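Local coordinates for protein RNA-dependent RNA Polymerase (Bombyx mori cytoplasmic polyhedrosis virus, PDB 6TZ0) that catalyses RNA-templated synthesis of RNA, probably making the plus strands in transcription and the minus strands in genome replication of this double-stranded RNA virus, at residues A[373-378]-A[585-590]; A[378-383]-A[566-571]; A[572-577]-A[601-606]; A[580-585]-A[606-611]. All blocks are in the same frame, centred on the assembly; numbering follows the deposited sequence.

In the fold
Residues 373-378 carry the end of strand 370-375 and the turn after it; contact 1 pairs this strand with 585-590 and closes a loop of some two hundred residues. Contact 2, nested inside that loop, sets the returning strand 380-384 against helix 557-573. That helix ends in 572-577, where contact 3 closes a short loop onto the start of helix 604-614. Contact 4 ties the loop 580-585 to the first turns of the same helix and crosses contact 3; contact 1 is crossed by both. Helix 604-614 is common to contacts 3 and 4. Together the four join a four-stranded antiparallel sheet to helices 557-573 and 604-614 within the polymerase domain.

Contact 1 of 4, residues A[373-378]-A[585-590]; sequences MSNTRH and KNMEVF
Ser374 and Phe590 face each other as a hydrogen-bonded antiparallel pair, joining strands 370-375 and 585-591, the two inner strands of a four-stranded antiparallel sheet. Ser374 N donates a bond of 2.8 Å to Phe590 O; the return bond, from Phe590 N to Ser374 O, is modelled too short for its length to carry weight. The chain then leaves the sheet in a type I turn from Asn375 to His378, and the Phe590 ring packs against this turn, touching Asn375 O, Thr376 CA and His378 NE2. Asn375 O meets the edge of that ring in its plane, 3.2 Å from Phe590 CD2. The His378 and Phe590 rings are almost parallel, with planes 10° apart, but slid so far that they barely overlap, their centroids 5.3 Å apart. Arg377, in the turn and directed away from the strand, forms a salt bridge with Glu549 of the Viral structural protein 4 chain. Val589 CG2 packs 3.6 Å from Met373 CG, the two side chains crossing obliquely. Thr376 lies at about a right angle to the extended chain of Glu588, with its methyl CG2 3.7 Å from Glu588 CG, while Glu588 OE2 is bonded to Ser597. Met587, extended from CG onward, brings its methyl CE to within 3.3 Å of Asn375 OD1. Asn375 OD1 also accepts a 2.7 Å bond from Thr376 N, the donor standing above the plane of the Asn375 amide.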
loop_
_atom_site.group_PDB
_atom_site.type_symbol
_atom_site.label_atom_id
_atom_site.label_comp_id
_atom_site.label_asym_id
_atom_site.label_seq_id
_atom_site.Cartn_x
_atom_site.Cartn_y
_atom_site.Cartn_z
ATOM N N MET A 373 -16.082 -26.093 13.725
ATOM C CA MET A 373 -17.300 -26.008 12.934
ATOM C C MET A 373 -16.905 -25.817 11.479
ATOM O O MET A 373 -15.916 -25.144 11.186
ATOM C CB MET A 373 -18.190 -24.857 13.409
ATOM C CG MET A 373 -19.548 -24.820 12.773
ATOM S SD MET A 373 -20.578 -23.421 13.216
ATOM C CE MET A 373 -20.999 -23.850 14.894
ATOM N N SER A 374 -17.669 -26.408 10.566
ATOM C CA SER A 374 -17.212 -26.510 9.193
ATOM C C SER A 374 -18.373 -26.443 8.215
ATOM O O SER A 374 -19.453 -26.973 8.465
ATOM C CB SER A 374 -16.443 -27.813 8.991
ATOM O OG SER A 374 -16.025 -27.940 7.663
ATOM N N ASN A 375 -18.103 -25.832 7.067
ATOM C CA ASN A 375 -19.026 -25.702 5.952
ATOM C C ASN A 375 -19.283 -27.072 5.313
ATOM O O ASN A 375 -18.594 -28.052 5.589
ATOM C CB ASN A 375 -18.428 -24.727 4.936
ATOM C CG ASN A 375 -19.433 -24.177 3.977
ATOM O OD1 ASN A 375 -20.613 -24.515 4.033
ATOM N ND2 ASN A 375 -18.971 -23.323 3.078
ATOM N N THR A 376 -20.284 -27.136 4.432
ATOM C CA THR A 376 -20.537 -28.356 3.669
ATOM C C THR A 376 -19.480 -28.618 2.606
ATOM O O THR A 376 -19.354 -29.756 2.147
ATOM C CB THR A 376 -21.917 -28.304 3.020
ATOM O OG1 THR A 376 -22.030 -27.121 2.222
ATOM C CG2 THR A 376 -22.991 -28.307 4.078
ATOM N N ARG A 377 -18.708 -27.605 2.220
ATOM C CA ARG A 377 -17.498 -27.786 1.425
ATOM C C ARG A 377 -16.290 -28.141 2.280
ATOM O O ARG A 377 -15.168 -28.093 1.770
ATOM C CB ARG A 377 -17.183 -26.514 0.633
ATOM C CG ARG A 377 -18.268 -26.017 -0.309
ATOM C CD ARG A 377 -18.431 -26.848 -1.569
ATOM N NE ARG A 377 -17.251 -26.795 -2.423
ATOM C CZ ARG A 377 -17.067 -27.566 -3.488
ATOM N NH1 ARG A 377 -18.002 -28.429 -3.850
ATOM N NH2 ARG A 377 -15.959 -27.463 -4.204
ATOM N N HIS A 378 -16.514 -28.448 3.562
ATOM C CA HIS A 378 -15.495 -28.736 4.575
ATOM C C HIS A 378 -14.548 -27.562 4.799
ATOM O O HIS A 378 -13.406 -27.741 5.213
ATOM C CB HIS A 378 -14.725 -30.017 4.265
ATOM C CG HIS A 378 -15.589 -31.236 4.244
ATOM N ND1 HIS A 378 -16.181 -31.705 3.094
ATOM C CD2 HIS A 378 -15.988 -32.063 5.236
ATOM C CE1 HIS A 378 -16.891 -32.781 3.375
ATOM N NE2 HIS A 378 -16.792 -33.018 4.669
ATOM N N LYS A 585 -28.559 -16.057 6.972
ATOM C CA LYS A 585 -29.468 -17.154 6.680
ATOM C C LYS A 585 -29.036 -18.395 7.442
ATOM O O LYS A 585 -27.913 -18.482 7.937
ATOM C CB LYS A 585 -29.520 -17.458 5.182
ATOM C CG LYS A 585 -28.242 -17.981 4.570
ATOM C CD LYS A 585 -28.493 -18.273 3.107
ATOM C CE LYS A 585 -27.312 -18.935 2.441
ATOM N NZ LYS A 585 -26.164 -18.026 2.285
ATOM N N ASN A 586 -29.954 -19.352 7.534
ATOM C CA ASN A 586 -29.627 -20.664 8.071
ATOM C C ASN A 586 -28.850 -21.464 7.041
ATOM O O ASN A 586 -29.137 -21.425 5.844
ATOM C CB ASN A 586 -30.881 -21.434 8.468
ATOM C CG ASN A 586 -31.564 -20.852 9.674
ATOM O OD1 ASN A 586 -30.917 -20.414 10.616
ATOM N ND2 ASN A 586 -32.887 -20.849 9.653
ATOM N N MET A 587 -27.878 -22.225 7.525
ATOM C CA MET A 587 -26.854 -22.796 6.668
ATOM C C MET A 587 -26.512 -24.182 7.185
ATOM O O MET A 587 -26.343 -24.360 8.392
ATOM C CB MET A 587 -25.637 -21.870 6.669
ATOM C CG MET A 587 -24.469 -22.245 5.803
ATOM S SD MET A 587 -23.269 -20.905 5.920
ATOM C CE MET A 587 -21.863 -21.604 5.078
ATOM N N GLU A 588 -26.453 -25.160 6.286
ATOM C CA GLU A 588 -26.075 -26.512 6.676
ATOM C C GLU A 588 -24.594 -26.545 7.017
ATOM O O GLU A 588 -23.771 -25.935 6.331
ATOM C CB GLU A 588 -26.390 -27.494 5.552
ATOM C CG GLU A 588 -26.163 -28.942 5.906
ATOM C CD GLU A 588 -26.477 -29.871 4.760
ATOM O OE1 GLU A 588 -26.884 -29.375 3.690
ATOM O OE2 GLU A 588 -26.306 -31.098 4.922
ATOM N N VAL A 589 -24.244 -27.250 8.090
ATOM C CA VAL A 589 -22.946 -27.048 8.712
ATOM C C VAL A 589 -22.499 -28.351 9.364
ATOM O O VAL A 589 -23.319 -29.205 9.704
ATOM C CB VAL A 589 -23.047 -25.869 9.713
ATOM C CG1 VAL A 589 -23.685 -26.272 11.025
ATOM C CG2 VAL A 589 -21.753 -25.219 9.927
ATOM N N PHE A 590 -21.189 -28.523 9.501
ATOM C CA PHE A 590 -20.623 -29.676 10.185
ATOM C C PHE A 590 -19.984 -29.256 11.499
ATOM O O PHE A 590 -19.543 -28.118 11.660
ATOM C CB PHE A 590 -19.575 -30.395 9.340
ATOM C CG PHE A 590 -20.136 -31.105 8.156
ATOM C CD1 PHE A 590 -20.944 -32.210 8.323
ATOM C CD2 PHE A 590 -19.815 -30.706 6.875
ATOM C CE1 PHE A 590 -21.456 -32.878 7.241
ATOM C CE2 PHE A 590 -20.316 -31.376 5.784
ATOM C CZ PHE A 590 -21.143 -32.459 5.968
#

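Contact 2 of 4, residues A[378-383]-A[566-571]; sequences HESLKQ and FVLDVA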
loop_
_atom_site.group_PDB
_atom_site.type_symbol
_atom_site.label_atom_id
_atom_site.label_comp_id
_atom_site.label_asym_id
_atom_site.label_seq_id
_atom_site.Cartn_x
_atom_site.Cartn_y
_atom_site.Cartn_z
ATOM N N HIS A 378 -16.514 -28.448 3.562
ATOM C CA HIS A 378 -15.495 -28.736 4.575
ATOM C C HIS A 378 -14.548 -27.562 4.799
ATOM O O HIS A 378 -13.406 -27.741 5.213
ATOM C CB HIS A 378 -14.725 -30.017 4.265
ATOM C CG HIS A 378 -15.589 -31.236 4.244
ATOM N ND1 HIS A 378 -16.181 -31.705 3.094
ATOM C CD2 HIS A 378 -15.988 -32.063 5.236
ATOM C CE1 HIS A 378 -16.891 -32.781 3.375
ATOM N NE2 HIS A 378 -16.792 -33.018 4.669
ATOM N N GLU A 379 -15.036 -26.352 4.578
ATOM C CA GLU A 379 -14.286 -25.136 4.834
ATOM C C GLU A 379 -14.582 -24.631 6.242
ATOM O O GLU A 379 -15.697 -24.764 6.745
ATOM C CB GLU A 379 -14.653 -24.081 3.796
ATOM C CG GLU A 379 -14.309 -24.503 2.382
ATOM C CD GLU A 379 -14.861 -23.560 1.339
ATOM O OE1 GLU A 379 -15.623 -22.642 1.699
ATOM O OE2 GLU A 379 -14.538 -23.742 0.148
ATOM N N SER A 380 -13.572 -24.048 6.877
ATOM C CA SER A 380 -13.638 -23.764 8.303
ATOM C C SER A 380 -14.471 -22.527 8.598
ATOM O O SER A 380 -14.310 -21.485 7.958
ATOM C CB SER A 380 -12.232 -23.588 8.867
ATOM O OG SER A 380 -12.270 -23.270 10.242
ATOM N N LEU A 381 -15.356 -22.651 9.583
ATOM C CA LEU A 381 -16.120 -21.547 10.141
ATOM C C LEU A 381 -15.733 -21.210 11.571
ATOM O O LEU A 381 -15.958 -20.083 12.007
ATOM C CB LEU A 381 -17.617 -21.867 10.091
ATOM C CG LEU A 381 -18.316 -21.808 8.740
ATOM C CD1 LEU A 381 -19.659 -22.424 8.817
ATOM C CD2 LEU A 381 -18.494 -20.379 8.355
ATOM N N LYS A 382 -15.135 -22.150 12.295
ATOM C CA LYS A 382 -14.761 -21.957 13.684
ATOM C C LYS A 382 -13.612 -22.897 14.000
ATOM O O LYS A 382 -13.651 -24.070 13.634
ATOM C CB LYS A 382 -15.941 -22.229 14.609
ATOM C CG LYS A 382 -15.726 -21.853 16.043
ATOM C CD LYS A 382 -16.952 -22.205 16.842
ATOM C CE LYS A 382 -18.122 -21.328 16.447
ATOM N NZ LYS A 382 -17.900 -19.912 16.838
ATOM N N GLN A 383 -12.602 -22.386 14.694
ATOM C CA GLN A 383 -11.385 -23.154 14.899
ATOM C C GLN A 383 -10.648 -22.647 16.129
ATOM O O GLN A 383 -10.860 -21.523 16.585
ATOM C CB GLN A 383 -10.513 -23.102 13.646
ATOM C CG GLN A 383 -10.270 -21.704 13.166
ATOM C CD GLN A 383 -9.557 -21.670 11.848
ATOM O OE1 GLN A 383 -9.229 -22.708 11.288
ATOM N NE2 GLN A 383 -9.311 -20.475 11.339
ATOM N N PHE A 566 -8.713 -15.401 14.793
ATOM C CA PHE A 566 -9.216 -14.201 15.458
ATOM C C PHE A 566 -10.353 -13.562 14.668
ATOM O O PHE A 566 -11.383 -13.167 15.244
ATOM C CB PHE A 566 -8.044 -13.239 15.654
ATOM C CG PHE A 566 -8.421 -11.890 16.166
ATOM C CD1 PHE A 566 -8.843 -11.713 17.466
ATOM C CD2 PHE A 566 -8.298 -10.778 15.347
ATOM C CE1 PHE A 566 -9.178 -10.451 17.928
ATOM C CE2 PHE A 566 -8.628 -9.523 15.800
ATOM C CZ PHE A 566 -9.065 -9.358 17.090
ATOM N N VAL A 567 -10.197 -13.491 13.344
ATOM C CA VAL A 567 -11.234 -12.930 12.484
ATOM C C VAL A 567 -12.493 -13.787 12.517
ATOM O O VAL A 567 -13.608 -13.262 12.584
ATOM C CB VAL A 567 -10.681 -12.752 11.057
ATOM C CG1 VAL A 567 -11.765 -12.368 10.084
ATOM C CG2 VAL A 567 -9.634 -11.679 11.059
ATOM N N LEU A 568 -12.342 -15.114 12.537
ATOM C CA LEU A 568 -13.514 -15.981 12.575
ATOM C C LEU A 568 -14.193 -15.977 13.938
ATOM O O LEU A 568 -15.415 -16.128 14.004
ATOM C CB LEU A 568 -13.142 -17.402 12.164
ATOM C CG LEU A 568 -12.864 -17.591 10.677
ATOM C CD1 LEU A 568 -12.381 -18.996 10.400
ATOM C CD2 LEU A 568 -14.106 -17.294 9.883
ATOM N N ASP A 569 -13.438 -15.762 15.021
ATOM C CA ASP A 569 -14.053 -15.600 16.340
ATOM C C ASP A 569 -14.927 -14.355 16.394
ATOM O O ASP A 569 -16.090 -14.414 16.828
ATOM C CB ASP A 569 -12.981 -15.519 17.424
ATOM C CG ASP A 569 -12.323 -16.842 17.698
ATOM O OD1 ASP A 569 -12.972 -17.885 17.488
ATOM O OD2 ASP A 569 -11.158 -16.841 18.144
ATOM N N VAL A 570 -14.384 -13.220 15.942
ATOM C CA VAL A 570 -15.159 -11.981 15.959
ATOM C C VAL A 570 -16.335 -12.071 14.992
ATOM O O VAL A 570 -17.436 -11.595 15.287
ATOM C CB VAL A 570 -14.253 -10.781 15.637
ATOM C CG1 VAL A 570 -15.040 -9.494 15.669
ATOM C CG2 VAL A 570 -13.117 -10.710 16.610
ATOM N N ALA A 571 -16.140 -12.732 13.850
ATOM C CA ALA A 571 -17.204 -12.858 12.866
ATOM C C ALA A 571 -18.315 -13.778 13.343
ATOM O O ALA A 571 -19.480 -13.559 13.005
ATOM C CB ALA A 571 -16.632 -13.364 11.546
#
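Leu568 points from helix 557-573 toward the returning chain at 380-383 and carries most of the contact by van der Waals packing. Leu568 CD1 lies 4.0 Å from Ser380 O and 3.5 Å from Gln383 NE2. Leu568 CB rests 3.9 Å from Leu381 O. That carbonyl oxygen is itself bonded to Trp606 NE1, so the leucine packs beside a satisfied polar group, and Leu568 also touches the Trp606 side chain. The Leu381 side chain points away from helix 557-573 and touches Ala610 of helix 604-614.

The polar interactions are looser. The amide of Gln383 has weak bonds at both ends, Gln383 OE1 accepting from Ser380 OG at 3.3 Å and NE2 donating to Asp561 of helix 557-573. Electrostatics may add a little, since Lys382 NZ and Asp569 OD1 carry opposite charges 5.4 Å apart, too far for a salt bridge.

Where the helix meets the sheet, strand 380-384 is irregular: Leu381 and Lys382 both face Met373 on the neighbouring strand. The arrangement is a classic beta bulge in an outermost strand of the antiparallel sheet, packed against a helix of the polymerase domain.

Contact 3 of 4, residues A[572-577]-A[601-606]; sequences SKCTVP and YVNAAW
Val576 O accepts a hydrogen bond of 2.8 Å from Ala604 N, with an N-H...O angle of 151°. The bond ties the loop that follows helix 557-573 to the first residue of helix 604-614. Beside it, Asn603 points toward the loop and splits its amide between two tasks. Asn603 ND2 makes a weak bond of 3.3 Å to Cys574 SG. Asn603 OD1 turns back to Trp606 N, a weak capping bond of 3.4 Å, and so Asn603 serves as the N-cap of helix 604-614. Its CG sits between the backbone N and the carbonyl carbon (chi1 58°), which holds the amide near the first turn of the helix. The start of one helix thereby meets the end of another, for Cys574 is where the chain leaves helical geometry.

Trp606 reaches across to that end. Ser572 CB stands over the centre of the Trp606 six-membered ring in a CH-pi contact, 3.9 Å from the centroid and 11° off the ring normal. The polar ends of this pair have other partners, Ser572 OG bonding to Asp569 O and Trp606 NE1 to Leu381 O. Ala605 CB lies 4.3 Å from Cys574 SG and 4.2 Å from Val576 CB.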
loop_
_atom_site.group_PDB
_atom_site.type_symbol
_atom_site.label_atom_id
_atom_site.label_comp_id
_atom_site.label_asym_id
_atom_site.label_seq_id
_atom_site.Cartn_x
_atom_site.Cartn_y
_atom_site.Cartn_z
ATOM N N SER A 572 -17.985 -14.803 14.125
ATOM C CA SER A 572 -19.027 -15.659 14.670
ATOM C C SER A 572 -19.795 -14.953 15.775
ATOM O O SER A 572 -21.009 -15.140 15.905
ATOM C CB SER A 572 -18.422 -16.954 15.195
ATOM O OG SER A 572 -17.658 -16.703 16.356
ATOM N N LYS A 573 -19.115 -14.127 16.578
ATOM C CA LYS A 573 -19.819 -13.472 17.678
ATOM C C LYS A 573 -20.735 -12.333 17.239
ATOM O O LYS A 573 -21.643 -11.977 17.991
ATOM C CB LYS A 573 -18.835 -12.944 18.720
ATOM C CG LYS A 573 -18.242 -14.010 19.616
ATOM C CD LYS A 573 -17.261 -13.408 20.595
ATOM C CE LYS A 573 -16.813 -14.425 21.633
ATOM N NZ LYS A 573 -16.033 -15.547 21.052
ATOM N N CYS A 574 -20.539 -11.756 16.059
ATOM C CA CYS A 574 -21.265 -10.543 15.713
ATOM C C CYS A 574 -22.624 -10.870 15.099
ATOM O O CYS A 574 -23.024 -12.028 14.981
ATOM C CB CYS A 574 -20.434 -9.668 14.775
ATOM S SG CYS A 574 -20.097 -10.365 13.157
ATOM N N THR A 575 -23.359 -9.822 14.723
ATOM C CA THR A 575 -24.675 -9.952 14.090
ATOM C C THR A 575 -24.746 -8.891 12.994
ATOM O O THR A 575 -25.191 -7.766 13.233
ATOM C CB THR A 575 -25.793 -9.787 15.112
ATOM O OG1 THR A 575 -25.605 -10.720 16.182
ATOM C CG2 THR A 575 -27.150 -10.056 14.479
ATOM N N VAL A 576 -24.288 -9.247 11.798
ATOM C CA VAL A 576 -24.223 -8.317 10.671
ATOM C C VAL A 576 -24.921 -8.944 9.475
ATOM O O VAL A 576 -24.391 -9.892 8.884
ATOM C CB VAL A 576 -22.771 -7.954 10.308
ATOM C CG1 VAL A 576 -22.730 -7.075 9.069
ATOM C CG2 VAL A 576 -22.075 -7.254 11.454
ATOM N N PRO A 577 -26.101 -8.481 9.088
ATOM C CA PRO A 577 -26.661 -8.885 7.801
ATOM C C PRO A 577 -26.256 -7.903 6.714
ATOM O O PRO A 577 -25.900 -6.754 6.984
ATOM C CB PRO A 577 -28.170 -8.830 8.050
ATOM C CG PRO A 577 -28.311 -7.724 9.023
ATOM C CD PRO A 577 -27.093 -7.764 9.907
ATOM N N TYR A 601 -27.448 -20.523 12.208
ATOM C CA TYR A 601 -27.707 -19.209 11.642
ATOM C C TYR A 601 -26.380 -18.488 11.463
ATOM O O TYR A 601 -25.655 -18.263 12.436
ATOM C CB TYR A 601 -28.637 -18.425 12.559
ATOM C CG TYR A 601 -29.128 -17.113 12.011
ATOM C CD1 TYR A 601 -30.196 -17.069 11.130
ATOM C CD2 TYR A 601 -28.532 -15.921 12.380
ATOM C CE1 TYR A 601 -30.656 -15.877 10.634
ATOM C CE2 TYR A 601 -28.982 -14.723 11.887
ATOM C CZ TYR A 601 -30.044 -14.707 11.017
ATOM O OH TYR A 601 -30.501 -13.511 10.526
ATOM N N VAL A 602 -26.049 -18.143 10.224
ATOM C CA VAL A 602 -24.758 -17.562 9.880
ATOM C C VAL A 602 -25.003 -16.183 9.287
ATOM O O VAL A 602 -25.747 -16.054 8.310
ATOM C CB VAL A 602 -23.993 -18.453 8.887
ATOM C CG1 VAL A 602 -22.660 -17.846 8.542
ATOM C CG2 VAL A 602 -23.815 -19.852 9.440
ATOM N N ASN A 603 -24.381 -15.158 9.864
ATOM C CA ASN A 603 -24.585 -13.811 9.353
ATOM C C ASN A 603 -23.694 -13.561 8.135
ATOM O O ASN A 603 -22.930 -14.426 7.708
ATOM C CB ASN A 603 -24.379 -12.769 10.456
ATOM C CG ASN A 603 -23.005 -12.818 11.093
ATOM O OD1 ASN A 603 -22.173 -13.631 10.751
ATOM N ND2 ASN A 603 -22.761 -11.910 12.014
ATOM N N ALA A 604 -23.782 -12.350 7.578
ATOM C CA ALA A 604 -23.150 -12.063 6.293
ATOM C C ALA A 604 -21.638 -11.939 6.415
ATOM O O ALA A 604 -20.896 -12.398 5.533
ATOM C CB ALA A 604 -23.732 -10.781 5.707
ATOM N N ALA A 605 -21.168 -11.310 7.493
ATOM C CA ALA A 605 -19.743 -11.062 7.669
ATOM C C ALA A 605 -18.964 -12.350 7.869
ATOM O O ALA A 605 -17.833 -12.468 7.396
ATOM C CB ALA A 605 -19.523 -10.131 8.852
ATOM N N TRP A 606 -19.566 -13.331 8.534
ATOM C CA TRP A 606 -18.877 -14.590 8.778
ATOM C C TRP A 606 -18.845 -15.445 7.517
ATOM O O TRP A 606 -17.868 -16.163 7.277
ATOM C CB TRP A 606 -19.535 -15.257 9.986
ATOM C CG TRP A 606 -19.051 -16.564 10.457
ATOM C CD1 TRP A 606 -17.781 -17.038 10.404
ATOM C CD2 TRP A 606 -19.774 -17.462 11.293
ATOM N NE1 TRP A 606 -17.700 -18.245 11.041
ATOM C CE2 TRP A 606 -18.913 -18.522 11.610
ATOM C CE3 TRP A 606 -21.085 -17.494 11.770
ATOM C CZ2 TRP A 606 -19.319 -19.607 12.371
ATOM C CZ3 TRP A 606 -21.487 -18.575 12.522
ATOM C CH2 TRP A 606 -20.608 -19.613 12.815
#

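Contact 4 of 4, residues A[580-585]-A[606-611]; sequences GPYYAK and WQACAL
Tyr582 and Gln607 are the chief partners where the loop between helix 557-573 and strand 585-591 packs over the first turns of helix 604-614. Gln607, Ala608 and Leu611, one turn of the helix, form the surface that receives the loop.

Apolar packing centres on the tyrosine ring. Ala608 CA lies over one face, and Ala608 CB is 4.1 Å from Tyr582 CE2. The preceding residue in the loop covers the opposite face, with Pro581 CG 3.9 Å above the plane of the Tyr582 ring and offset toward the rim. The ring is thus held between the helix and its own neighbour. At the far end Tyr582 OH reaches the two methyls of Leu611, 3.3 Å from CD1 and 3.6 Å from CD2, the side chains crossing at about a right angle. Ile466 of helix 464-469 packs against both Tyr582 and Leu611.

The polar part belongs to Gln607. Its CG is anti to the carbonyl carbon (chi1 -66°), and the chain beyond is extended, bringing the amide up beside the loop backbone. The amide plane stands at 79° to the tyrosine ring, and Gln607 OE1 lies 3.3 Å from Tyr582 CD1. Gln607 NE2 donates a weak, bent bond to Tyr583 O, 3.2 Å long with an N-H...O angle of 133°.

Lys585 comes in across Gln607 at about a right angle and has a cation-pi partner in Tyr583. Lys585 NZ is 3.4 Å from Gln607 NE2, but both nitrogens are donors and the pair does not bond.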
loop_
_atom_site.group_PDB
_atom_site.type_symbol
_atom_site.label_atom_id
_atom_site.label_comp_id
_atom_site.label_asym_id
_atom_site.label_seq_id
_atom_site.Cartn_x
_atom_site.Cartn_y
_atom_site.Cartn_z
ATOM N N GLY A 580 -22.130 -7.838 1.470
ATOM C CA GLY A 580 -21.864 -7.628 0.070
ATOM C C GLY A 580 -22.983 -8.147 -0.794
ATOM O O GLY A 580 -24.067 -7.571 -0.877
ATOM N N PRO A 581 -22.712 -9.250 -1.489
ATOM C CA PRO A 581 -23.790 -10.085 -2.013
ATOM C C PRO A 581 -24.340 -11.063 -0.992
ATOM O O PRO A 581 -25.184 -11.892 -1.344
ATOM C CB PRO A 581 -23.104 -10.823 -3.161
ATOM C CG PRO A 581 -21.696 -10.912 -2.748
ATOM C CD PRO A 581 -21.394 -9.668 -1.989
ATOM N N TYR A 582 -23.884 -10.982 0.253
ATOM C CA TYR A 582 -24.197 -11.947 1.289
ATOM C C TYR A 582 -25.301 -11.419 2.184
ATOM O O TYR A 582 -25.474 -10.212 2.342
ATOM C CB TYR A 582 -22.964 -12.252 2.129
ATOM C CG TYR A 582 -21.824 -12.791 1.321
ATOM C CD1 TYR A 582 -21.826 -14.099 0.879
ATOM C CD2 TYR A 582 -20.739 -11.990 1.010
ATOM C CE1 TYR A 582 -20.787 -14.593 0.141
ATOM C CE2 TYR A 582 -19.694 -12.474 0.273
ATOM C CZ TYR A 582 -19.723 -13.778 -0.160
ATOM O OH TYR A 582 -18.682 -14.269 -0.897
ATOM N N TYR A 583 -26.041 -12.346 2.778
ATOM C CA TYR A 583 -27.144 -12.023 3.665
ATOM C C TYR A 583 -27.273 -13.146 4.678
ATOM O O TYR A 583 -26.911 -14.290 4.398
ATOM C CB TYR A 583 -28.446 -11.783 2.879
ATOM C CG TYR A 583 -28.806 -12.868 1.887
ATOM C CD1 TYR A 583 -28.349 -12.808 0.579
ATOM C CD2 TYR A 583 -29.611 -13.942 2.249
ATOM C CE1 TYR A 583 -28.659 -13.785 -0.333
ATOM C CE2 TYR A 583 -29.930 -14.928 1.334
ATOM C CZ TYR A 583 -29.454 -14.839 0.045
ATOM O OH TYR A 583 -29.757 -15.801 -0.881
ATOM N N ALA A 584 -27.765 -12.801 5.863
ATOM C CA ALA A 584 -27.819 -13.746 6.970
ATOM C C ALA A 584 -28.896 -14.793 6.726
ATOM O O ALA A 584 -30.013 -14.463 6.324
ATOM C CB ALA A 584 -28.084 -13.007 8.275
ATOM N N LYS A 585 -28.559 -16.057 6.972
ATOM C CA LYS A 585 -29.468 -17.154 6.680
ATOM C C LYS A 585 -29.036 -18.395 7.442
ATOM O O LYS A 585 -27.913 -18.482 7.937
ATOM C CB LYS A 585 -29.520 -17.458 5.182
ATOM C CG LYS A 585 -28.242 -17.981 4.570
ATOM C CD LYS A 585 -28.493 -18.273 3.107
ATOM C CE LYS A 585 -27.312 -18.935 2.441
ATOM N NZ LYS A 585 -26.164 -18.026 2.285
ATOM N N TRP A 606 -19.566 -13.331 8.534
ATOM C CA TRP A 606 -18.877 -14.590 8.778
ATOM C C TRP A 606 -18.845 -15.445 7.517
ATOM O O TRP A 606 -17.868 -16.163 7.277
ATOM C CB TRP A 606 -19.535 -15.257 9.986
ATOM C CG TRP A 606 -19.051 -16.564 10.457
ATOM C CD1 TRP A 606 -17.781 -17.038 10.404
ATOM C CD2 TRP A 606 -19.774 -17.462 11.293
ATOM N NE1 TRP A 606 -17.700 -18.245 11.041
ATOM C CE2 TRP A 606 -18.913 -18.522 11.610
ATOM C CE3 TRP A 606 -21.085 -17.494 11.770
ATOM C CZ2 TRP A 606 -19.319 -19.607 12.371
ATOM C CZ3 TRP A 606 -21.487 -18.575 12.522
ATOM C CH2 TRP A 606 -20.608 -19.613 12.815
ATOM N N GLN A 607 -19.846 -15.286 6.645
ATOM C CA GLN A 607 -19.789 -15.871 5.307
ATOM C C GLN A 607 -18.658 -15.268 4.488
ATOM O O GLN A 607 -17.899 -15.994 3.832
ATOM C CB GLN A 607 -21.108 -15.658 4.572
ATOM C CG GLN A 607 -22.285 -16.381 5.145
ATOM C CD GLN A 607 -23.552 -16.063 4.407
ATOM O OE1 GLN A 607 -23.538 -15.358 3.409
ATOM N NE2 GLN A 607 -24.669 -16.532 4.928
ATOM N N ALA A 608 -18.534 -13.936 4.515
ATOM C CA ALA A 608 -17.485 -13.267 3.746
ATOM C C ALA A 608 -16.098 -13.624 4.256
ATOM O O ALA A 608 -15.193 -13.900 3.461
ATOM C CB ALA A 608 -17.686 -11.756 3.784
ATOM N N CYS A 609 -15.919 -13.651 5.575
ATOM C CA CYS A 609 -14.613 -13.961 6.141
ATOM C C CYS A 609 -14.237 -15.419 5.927
ATOM O O CYS A 609 -13.073 -15.723 5.654
ATOM C CB CYS A 609 -14.589 -13.608 7.623
ATOM S SG CYS A 609 -14.686 -11.851 7.924
ATOM N N ALA A 610 -15.207 -16.333 6.005
ATOM C CA ALA A 610 -14.899 -17.737 5.774
ATOM C C ALA A 610 -14.596 -18.006 4.309
ATOM O O ALA A 610 -13.707 -18.806 3.992
ATOM C CB ALA A 610 -16.057 -18.604 6.247
ATOM N N LEU A 611 -15.303 -17.330 3.400
ATOM C CA LEU A 611 -15.033 -17.514 1.983
ATOM C C LEU A 611 -13.706 -16.892 1.584
ATOM O O LEU A 611 -13.034 -17.403 0.683
ATOM C CB LEU A 611 -16.188 -16.941 1.161
ATOM C CG LEU A 611 -16.270 -17.255 -0.333
ATOM C CD1 LEU A 611 -17.711 -17.423 -0.734
ATOM C CD2 LEU A 611 -15.652 -16.164 -1.174
#